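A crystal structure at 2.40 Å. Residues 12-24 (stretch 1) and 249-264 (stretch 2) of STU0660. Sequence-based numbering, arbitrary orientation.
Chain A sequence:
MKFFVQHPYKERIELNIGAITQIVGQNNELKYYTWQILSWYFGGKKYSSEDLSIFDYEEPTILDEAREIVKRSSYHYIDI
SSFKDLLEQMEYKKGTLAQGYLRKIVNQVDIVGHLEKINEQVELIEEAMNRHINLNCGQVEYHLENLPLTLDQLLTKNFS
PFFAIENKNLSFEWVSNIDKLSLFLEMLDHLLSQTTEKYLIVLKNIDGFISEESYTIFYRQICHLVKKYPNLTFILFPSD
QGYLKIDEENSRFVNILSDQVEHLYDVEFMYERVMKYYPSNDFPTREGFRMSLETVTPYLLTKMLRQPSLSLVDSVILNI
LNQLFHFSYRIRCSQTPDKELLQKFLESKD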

# COMPACT_ATOMS: atom_id res chain seq x y z
N ARG A 12 -29.43 -27.22 -15.57
CA ARG A 12 -29.20 -25.80 -15.76
C ARG A 12 -30.50 -25.03 -15.73
O ARG A 12 -31.56 -25.55 -16.09
CB ARG A 12 -28.46 -25.57 -17.08
CG ARG A 12 -26.98 -25.90 -16.98
CD ARG A 12 -26.30 -26.07 -18.32
NE ARG A 12 -24.87 -26.36 -18.15
CZ ARG A 12 -23.95 -25.43 -17.88
NH1 ARG A 12 -24.31 -24.16 -17.76
NH2 ARG A 12 -22.68 -25.78 -17.72
N ILE A 13 -30.43 -23.79 -15.27
CA ILE A 13 -31.59 -22.92 -15.21
C ILE A 13 -31.74 -22.37 -16.62
O ILE A 13 -30.82 -21.72 -17.13
CB ILE A 13 -31.39 -21.76 -14.22
CG1 ILE A 13 -31.16 -22.31 -12.82
CG2 ILE A 13 -32.60 -20.85 -14.21
CD1 ILE A 13 -29.91 -21.79 -12.16
N GLU A 14 -32.87 -22.65 -17.26
CA GLU A 14 -33.14 -22.18 -18.61
C GLU A 14 -33.75 -20.78 -18.61
O GLU A 14 -34.69 -20.51 -17.87
CB GLU A 14 -34.09 -23.14 -19.35
CG GLU A 14 -34.21 -22.86 -20.84
CD GLU A 14 -35.05 -23.90 -21.55
OE1 GLU A 14 -35.00 -25.08 -21.13
OE2 GLU A 14 -35.74 -23.55 -22.54
N LEU A 15 -33.21 -19.91 -19.44
CA LEU A 15 -33.68 -18.54 -19.55
C LEU A 15 -33.85 -18.15 -21.02
O LEU A 15 -32.91 -18.22 -21.82
CB LEU A 15 -32.66 -17.61 -18.90
CG LEU A 15 -32.84 -17.00 -17.51
CD1 LEU A 15 -33.66 -17.88 -16.60
CD2 LEU A 15 -31.45 -16.75 -16.94
N ASN A 16 -35.05 -17.74 -21.39
CA ASN A 16 -35.28 -17.33 -22.76
C ASN A 16 -35.01 -15.82 -22.75
O ASN A 16 -35.79 -15.04 -22.20
CB ASN A 16 -36.72 -17.66 -23.14
CG ASN A 16 -36.91 -17.78 -24.64
OD1 ASN A 16 -35.99 -18.13 -25.37
ND2 ASN A 16 -38.13 -17.53 -25.09
N ILE A 17 -33.89 -15.42 -23.35
CA ILE A 17 -33.45 -14.02 -23.40
C ILE A 17 -33.88 -13.23 -24.65
O ILE A 17 -33.76 -13.71 -25.78
CB ILE A 17 -31.90 -13.94 -23.31
CG1 ILE A 17 -31.39 -14.78 -22.13
CG2 ILE A 17 -31.47 -12.49 -23.19
CD1 ILE A 17 -31.93 -14.36 -20.78
N GLY A 18 -34.36 -12.01 -24.43
CA GLY A 18 -34.80 -11.15 -25.52
C GLY A 18 -34.47 -9.69 -25.22
O GLY A 18 -34.03 -9.39 -24.11
N ALA A 19 -34.67 -8.80 -26.19
CA ALA A 19 -34.39 -7.38 -26.00
C ALA A 19 -34.75 -7.00 -24.56
O ALA A 19 -33.93 -6.46 -23.81
CB ALA A 19 -35.18 -6.56 -26.99
N ILE A 20 -36.00 -7.27 -24.19
CA ILE A 20 -36.44 -6.99 -22.84
C ILE A 20 -36.86 -8.30 -22.19
O ILE A 20 -37.91 -8.87 -22.50
CB ILE A 20 -37.61 -5.97 -22.83
CG1 ILE A 20 -37.10 -4.61 -23.33
CG2 ILE A 20 -38.14 -5.79 -21.41
CD1 ILE A 20 -38.13 -3.51 -23.28
N THR A 21 -36.02 -8.79 -21.29
CA THR A 21 -36.25 -10.03 -20.57
C THR A 21 -36.72 -9.76 -19.13
O THR A 21 -36.17 -8.89 -18.45
CB THR A 21 -34.95 -10.86 -20.50
OG1 THR A 21 -34.46 -11.09 -21.83
CG2 THR A 21 -35.19 -12.20 -19.80
N GLN A 22 -37.72 -10.51 -18.69
CA GLN A 22 -38.25 -10.36 -17.33
C GLN A 22 -38.26 -11.69 -16.58
O GLN A 22 -38.82 -12.68 -17.03
CB GLN A 22 -39.66 -9.78 -17.37
CG GLN A 22 -39.75 -8.40 -18.02
CD GLN A 22 -41.18 -7.89 -18.12
OE1 GLN A 22 -41.72 -7.30 -17.18
NE2 GLN A 22 -41.80 -8.12 -19.27
N ILE A 23 -37.61 -11.70 -15.42
CA ILE A 23 -37.53 -12.89 -14.60
C ILE A 23 -38.43 -12.68 -13.40
O ILE A 23 -38.23 -11.76 -12.61
CB ILE A 23 -36.07 -13.16 -14.16
CG1 ILE A 23 -35.24 -13.55 -15.38
CG2 ILE A 23 -36.02 -14.28 -13.12
CD1 ILE A 23 -33.77 -13.68 -15.10
N VAL A 24 -39.43 -13.54 -13.27
CA VAL A 24 -40.42 -13.45 -12.20
C VAL A 24 -40.60 -14.82 -11.55
O VAL A 24 -40.00 -15.80 -12.00
CB VAL A 24 -41.76 -12.97 -12.80
CG1 VAL A 24 -42.84 -13.08 -11.79
CG2 VAL A 24 -41.64 -11.53 -13.27
N GLU A 249 -44.52 -8.73 -28.18
CA GLU A 249 -43.08 -8.79 -28.41
C GLU A 249 -42.24 -9.43 -27.32
O GLU A 249 -41.40 -10.28 -27.62
CB GLU A 249 -42.55 -7.38 -28.69
CG GLU A 249 -43.27 -6.69 -29.82
CD GLU A 249 -43.44 -7.60 -31.03
OE1 GLU A 249 -42.41 -8.05 -31.59
OE2 GLU A 249 -44.60 -7.87 -31.42
N ASN A 250 -42.47 -9.04 -26.07
CA ASN A 250 -41.68 -9.55 -24.95
C ASN A 250 -42.22 -10.79 -24.24
O ASN A 250 -41.56 -11.36 -23.40
CB ASN A 250 -41.47 -8.44 -23.92
CG ASN A 250 -42.77 -8.05 -23.19
OD1 ASN A 250 -43.79 -8.75 -23.27
ND2 ASN A 250 -42.72 -6.94 -22.47
N SER A 251 -43.44 -11.19 -24.59
CA SER A 251 -44.08 -12.34 -23.97
C SER A 251 -43.21 -13.59 -23.74
O SER A 251 -43.14 -14.12 -22.63
CB SER A 251 -45.30 -12.74 -24.79
OG SER A 251 -46.09 -13.67 -24.09
N ARG A 252 -42.55 -14.05 -24.79
CA ARG A 252 -41.70 -15.24 -24.73
C ARG A 252 -40.47 -15.08 -23.84
O ARG A 252 -39.86 -16.06 -23.43
CB ARG A 252 -41.27 -15.63 -26.14
CG ARG A 252 -42.40 -16.24 -26.98
CD ARG A 252 -41.95 -16.62 -28.39
NE ARG A 252 -41.63 -15.44 -29.20
CZ ARG A 252 -40.41 -15.10 -29.61
NH1 ARG A 252 -39.37 -15.86 -29.28
NH2 ARG A 252 -40.23 -14.00 -30.33
N PHE A 253 -40.12 -13.84 -23.51
CA PHE A 253 -38.96 -13.60 -22.69
C PHE A 253 -39.29 -13.37 -21.22
O PHE A 253 -38.44 -12.92 -20.44
CB PHE A 253 -38.16 -12.46 -23.29
CG PHE A 253 -37.89 -12.66 -24.75
CD1 PHE A 253 -37.20 -13.80 -25.18
CD2 PHE A 253 -38.41 -11.79 -25.70
CE1 PHE A 253 -37.04 -14.07 -26.53
CE2 PHE A 253 -38.26 -12.05 -27.06
CZ PHE A 253 -37.57 -13.19 -27.48
N VAL A 254 -40.52 -13.68 -20.85
CA VAL A 254 -40.95 -13.58 -19.47
C VAL A 254 -40.66 -14.96 -18.92
O VAL A 254 -41.31 -15.93 -19.30
CB VAL A 254 -42.45 -13.30 -19.36
CG1 VAL A 254 -42.89 -13.44 -17.92
CG2 VAL A 254 -42.76 -11.90 -19.87
N ASN A 255 -39.66 -15.05 -18.06
CA ASN A 255 -39.28 -16.32 -17.47
C ASN A 255 -39.84 -16.49 -16.06
O ASN A 255 -39.58 -15.66 -15.17
CB ASN A 255 -37.75 -16.43 -17.46
CG ASN A 255 -37.17 -16.58 -18.87
OD1 ASN A 255 -37.12 -17.68 -19.43
ND2 ASN A 255 -36.75 -15.46 -19.45
N ILE A 256 -40.60 -17.55 -15.86
CA ILE A 256 -41.20 -17.83 -14.56
C ILE A 256 -40.30 -18.80 -13.81
O ILE A 256 -40.07 -19.92 -14.27
CB ILE A 256 -42.58 -18.49 -14.71
CG1 ILE A 256 -43.43 -17.70 -15.71
CG2 ILE A 256 -43.28 -18.56 -13.35
CD1 ILE A 256 -44.75 -18.36 -16.04
N LEU A 257 -39.80 -18.37 -12.66
CA LEU A 257 -38.94 -19.21 -11.83
C LEU A 257 -39.64 -19.53 -10.51
O LEU A 257 -39.55 -18.76 -9.55
CB LEU A 257 -37.61 -18.50 -11.55
CG LEU A 257 -36.42 -18.94 -12.42
CD1 LEU A 257 -36.78 -18.77 -13.89
CD2 LEU A 257 -35.17 -18.13 -12.06
N SER A 258 -40.35 -20.66 -10.46
CA SER A 258 -41.05 -21.06 -9.24
C SER A 258 -40.72 -22.49 -8.84
O SER A 258 -39.55 -22.84 -8.75
CB SER A 258 -42.57 -20.91 -9.41
OG SER A 258 -42.99 -19.55 -9.38
N ASP A 259 -41.73 -23.31 -8.59
CA ASP A 259 -41.47 -24.70 -8.24
C ASP A 259 -40.92 -25.38 -9.49
O ASP A 259 -40.41 -26.50 -9.44
CB ASP A 259 -42.73 -25.41 -7.77
CG ASP A 259 -43.27 -24.85 -6.47
OD1 ASP A 259 -42.47 -24.40 -5.63
OD2 ASP A 259 -44.50 -24.87 -6.28
N GLN A 260 -41.02 -24.68 -10.61
CA GLN A 260 -40.51 -25.16 -11.88
C GLN A 260 -40.13 -23.95 -12.71
O GLN A 260 -40.50 -22.82 -12.38
CB GLN A 260 -41.57 -26.01 -12.60
CG GLN A 260 -41.20 -27.49 -12.68
CD GLN A 260 -42.39 -28.40 -12.45
OE1 GLN A 260 -43.43 -28.26 -13.09
NE2 GLN A 260 -42.23 -29.34 -11.52
N VAL A 261 -39.37 -24.19 -13.78
CA VAL A 261 -38.95 -23.10 -14.65
C VAL A 261 -39.54 -23.24 -16.06
O VAL A 261 -39.40 -24.28 -16.70
CB VAL A 261 -37.41 -23.02 -14.75
CG1 VAL A 261 -36.99 -21.93 -15.74
CG2 VAL A 261 -36.82 -22.71 -13.38
N GLU A 262 -40.19 -22.18 -16.53
CA GLU A 262 -40.79 -22.15 -17.86
C GLU A 262 -40.86 -20.69 -18.29
O GLU A 262 -40.84 -19.79 -17.46
CB GLU A 262 -42.23 -22.68 -17.83
CG GLU A 262 -42.44 -24.05 -17.20
CD GLU A 262 -42.01 -25.22 -18.10
OE1 GLU A 262 -41.61 -24.98 -19.27
OE2 GLU A 262 -42.08 -26.38 -17.62
N HIS A 263 -40.91 -20.45 -19.60
CA HIS A 263 -41.06 -19.09 -20.08
C HIS A 263 -42.41 -19.06 -20.77
O HIS A 263 -42.90 -20.10 -21.23
CB HIS A 263 -39.92 -18.69 -21.02
CG HIS A 263 -39.79 -19.55 -22.24
ND1 HIS A 263 -40.74 -19.59 -23.23
CD2 HIS A 263 -38.78 -20.36 -22.65
CE1 HIS A 263 -40.33 -20.39 -24.20
NE2 HIS A 263 -39.14 -20.86 -23.88
N LEU A 264 -43.06 -17.90 -20.81
CA LEU A 264 -44.37 -17.79 -21.45
C LEU A 264 -44.27 -18.01 -22.95
O LEU A 264 -43.17 -17.99 -23.53
CB LEU A 264 -44.99 -16.41 -21.19
CG LEU A 264 -45.43 -16.05 -19.76
CD1 LEU A 264 -46.02 -14.66 -19.74
CD2 LEU A 264 -46.44 -17.07 -19.26
O HOH W 1 -38.90 -18.58 -28.04
O HOH W 2 -40.37 -9.92 -21.29

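The two stretches, more than 220 residues apart in sequence, meet as neighbouring parallel β-strands whose union is reinforced by an asparagine that ties in a second strand and by an aromatic ring packed on a glycine.

Strands 20-24 and 254-257 run side by side, 16° from parallel, and their backbone bonds form a regular ladder. Q22 N donates to F253 O (3.1 Å), and Q22 O accepts from N255 N (2.7 Å). One step on, V24 N donates to N255 O (2.9 Å), and L257 N reaches V24 O at 2.7 Å. This alternation is typical of parallel pairing: Q22 and V24 use both their N and O, while I23 contributes a CA-H...O contact from its CA to N255 O (3.5 Å).

From the face it shares with I23, N255 extends the network to strand 13-16. Its carboxamide carries an acceptor and a donor, so it can bind the N and O of a single residue, much as a neighbouring strand would: N16 N donates to N255 OD1, and N255 ND2 donates to N16 O, both at 2.9 Å. N16 repays with its own amide, N16 ND2 donating to R252 O (2.8 Å); a water joins N16 ND2 to R252 NH1 as well.

F253 points toward stretch 1, and its flat ring suits the lack of a side chain at G18. G18 CA lies 3.5 Å from the F253 ring centroid, only 10° off the normal; a CB placed ideally on G18 would fall 2.2 Å from F253 CD2, a clash. The loop around G18 is itself held by a bond from G18 N to T21 OG1 (2.8 Å).

Beyond N255, the contact turns apolar. The branched end of L257 meets three aliphatic side chains: L257 CD2 approaches I23 CG2 (4.1 Å) and I13 CG2 (4.3 Å), while L257 CD1 lies 4.2 Å from L15 CD1.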